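PDB 2XF7: GP23.1, which is of uncertain function but is a putative chaperone of Bacillus phage SPP1, a small helical protein found as an assembly of six copies. Local coordinates for residues 33-36 with 37-40. Sequence-based numbering, arbitrary orientation.
Sequences LTQE and EADK
Thr34 and Glu37 close a capping box at the start of helix 35-42. The amide N of Thr34 donates to Glu37 OE1 at 2.8 Å, almost straight at 168° and meeting the carboxylate on its anti side. In return, Glu37 N donates to Thr34 OG1 over 3.0 Å; the hydroxyl can reach it because chi1 of 64° sets OG1 between the backbone N and the carbonyl carbon. Glu37 sets CG beside its own backbone N and then runs extended to the cap, CG lying 3.3 Å from Thr34 OG1. The first helical backbone bonds follow: Ala38 N to Thr34 O, Asp39 N to Gln35 O and Lys40 N to Glu36 O.

On the outer face, Gln35 bends at chi2 and sends NE2 to Asp39 OD1, 3.1 Å away. The acceptor lies close to the amide plane, yet the donor comes from above the carboxylate, the two planes being 42° apart. Glu36 and Lys40 run side by side, with Glu36 OE2 3.7 Å from Lys40 CE, while Lys40 NZ bonds Ala30 O of the second subunit. Inward, Leu33 CD2 sits 3.9 Å from Glu37 OE1, and the Leu33 side chain packs on Leu24 and Ala27 of helix 21-30 and Phe10 of helix 7-15; Ala38 rests on Val28.

The carboxylate of the buried Glu37 thus ties the helix start to the N-terminal segment through the hydrogen bond between OE1 and Ser4 OG, and its negative charge would probably be favoured by the helix dipole.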
ATOM      1  N   LEU B  33     -16.714   9.893   1.135  1.00 10.29           N
ATOM      2  CA  LEU B  33     -17.363   9.052   0.117  1.00  9.50           C
ATOM      3  C   LEU B  33     -18.553   9.854  -0.351  1.00 12.01           C
ATOM      4  O   LEU B  33     -19.114  10.671   0.413  1.00 11.19           O
ATOM      5  CB  LEU B  33     -17.965   7.738   0.682  1.00 11.10           C
ATOM      6  CG  LEU B  33     -17.015   6.622   1.107  1.00 14.19           C
ATOM      7  CD1 LEU B  33     -17.851   5.452   1.687  1.00 14.79           C
ATOM      8  CD2 LEU B  33     -16.204   6.132  -0.101  1.00 12.26           C
ATOM      9  N   THR B  34     -18.942   9.604  -1.608  1.00 10.97           N
ATOM     10  CA  THR B  34     -20.245  10.200  -2.022  1.00 10.29           C
ATOM     11  C   THR B  34     -21.341   9.177  -1.639  1.00 12.74           C
ATOM     12  O   THR B  34     -21.077   7.963  -1.429  1.00 12.32           O
ATOM     13  CB  THR B  34     -20.294  10.435  -3.554  1.00 11.56           C
ATOM     14  OG1 THR B  34     -20.223   9.164  -4.210  1.00 13.24           O
ATOM     15  CG2 THR B  34     -19.141  11.337  -4.017  1.00 14.74           C
ATOM     16  N   GLN B  35     -22.607   9.651  -1.645  1.00 12.18           N
ATOM     17  CA  GLN B  35     -23.697   8.716  -1.365  1.00 11.51           C
ATOM     18  C   GLN B  35     -23.716   7.580  -2.423  1.00 12.51           C
ATOM     19  O   GLN B  35     -23.956   6.412  -2.081  1.00 11.57           O
ATOM     20  CB  GLN B  35     -25.047   9.465  -1.406  1.00 12.49           C
ATOM     21  CG  GLN B  35     -26.177   8.521  -1.016  1.00 13.24           C
ATOM     22  CD  GLN B  35     -26.016   7.979   0.396  1.00 29.93           C
ATOM     23  OE1 GLN B  35     -25.878   8.735   1.378  1.00 27.19           O
ATOM     24  NE2 GLN B  35     -25.994   6.661   0.537  1.00 21.12           N
ATOM     25  N   GLU B  36     -23.495   7.923  -3.701  1.00  9.95           N
ATOM     26  CA  GLU B  36     -23.481   6.934  -4.791  1.00 12.24           C
ATOM     27  C   GLU B  36     -22.390   5.874  -4.517  1.00 13.47           C
ATOM     28  O   GLU B  36     -22.642   4.665  -4.698  1.00 13.04           O
ATOM     29  CB  GLU B  36     -23.174   7.616  -6.122  1.00 13.11           C
ATOM     30  CG  GLU B  36     -23.035   6.504  -7.176  1.00 16.33           C
ATOM     31  CD  GLU B  36     -23.151   7.043  -8.566  1.00 31.43           C
ATOM     32  OE1 GLU B  36     -24.231   7.633  -8.839  1.00 17.91           O
ATOM     33  OE2 GLU B  36     -22.172   6.901  -9.354  1.00 21.56           O
ATOM     34  N   GLU B  37     -21.211   6.325  -4.054  1.00 10.19           N
ATOM     35  CA  GLU B  37     -20.150   5.362  -3.730  1.00 10.83           C
ATOM     36  C   GLU B  37     -20.588   4.444  -2.564  1.00 11.71           C
ATOM     37  O   GLU B  37     -20.339   3.229  -2.615  1.00 11.18           O
ATOM     38  CB  GLU B  37     -18.855   6.095  -3.349  1.00 11.67           C
ATOM     39  CG  GLU B  37     -18.179   6.631  -4.610  1.00 13.30           C
ATOM     40  CD  GLU B  37     -17.002   7.537  -4.282  1.00 24.25           C
ATOM     41  OE1 GLU B  37     -17.067   8.232  -3.241  1.00 14.17           O
ATOM     42  OE2 GLU B  37     -15.977   7.494  -5.003  1.00 18.65           O
ATOM     43  N   ALA B  38     -21.201   5.015  -1.511  1.00 10.92           N
ATOM     44  CA  ALA B  38     -21.644   4.162  -0.409  1.00 10.80           C
ATOM     45  C   ALA B  38     -22.699   3.141  -0.933  1.00 11.89           C
ATOM     46  O   ALA B  38     -22.646   1.965  -0.561  1.00 12.29           O
ATOM     47  CB  ALA B  38     -22.293   5.000   0.682  1.00 12.93           C
ATOM     48  N   ASP B  39     -23.617   3.571  -1.797  1.00 10.19           N
ATOM     49  CA  ASP B  39     -24.634   2.662  -2.367  1.00 10.53           C
ATOM     50  C   ASP B  39     -23.941   1.548  -3.209  1.00 13.62           C
ATOM     51  O   ASP B  39     -24.353   0.359  -3.120  1.00 13.25           O
ATOM     52  CB  ASP B  39     -25.554   3.465  -3.293  1.00 10.88           C
ATOM     53  CG  ASP B  39     -26.472   4.443  -2.564  1.00 20.59           C
ATOM     54  OD1 ASP B  39     -26.631   4.306  -1.318  1.00 22.82           O
ATOM     55  OD2 ASP B  39     -27.059   5.316  -3.245  1.00 30.24           O
ATOM     56  N   LYS B  40     -22.834   1.902  -3.934  1.00 10.51           N
ATOM     57  CA  LYS B  40     -22.077   0.869  -4.696  1.00 11.02           C
ATOM     58  C   LYS B  40     -21.462  -0.118  -3.742  1.00 13.27           C
ATOM     59  O   LYS B  40     -21.500  -1.342  -3.962  1.00 12.22           O
ATOM     60  CB  LYS B  40     -21.016   1.467  -5.641  1.00 12.73           C
ATOM     61  CG  LYS B  40     -21.622   2.300  -6.775  1.00 17.58           C
ATOM     62  CD  LYS B  40     -20.626   2.758  -7.806  1.00 30.43           C
ATOM     63  CE  LYS B  40     -21.422   3.321  -8.989  1.00 26.51           C
ATOM     64  NZ  LYS B  40     -21.898   2.275  -9.976  1.00 19.83           N
TER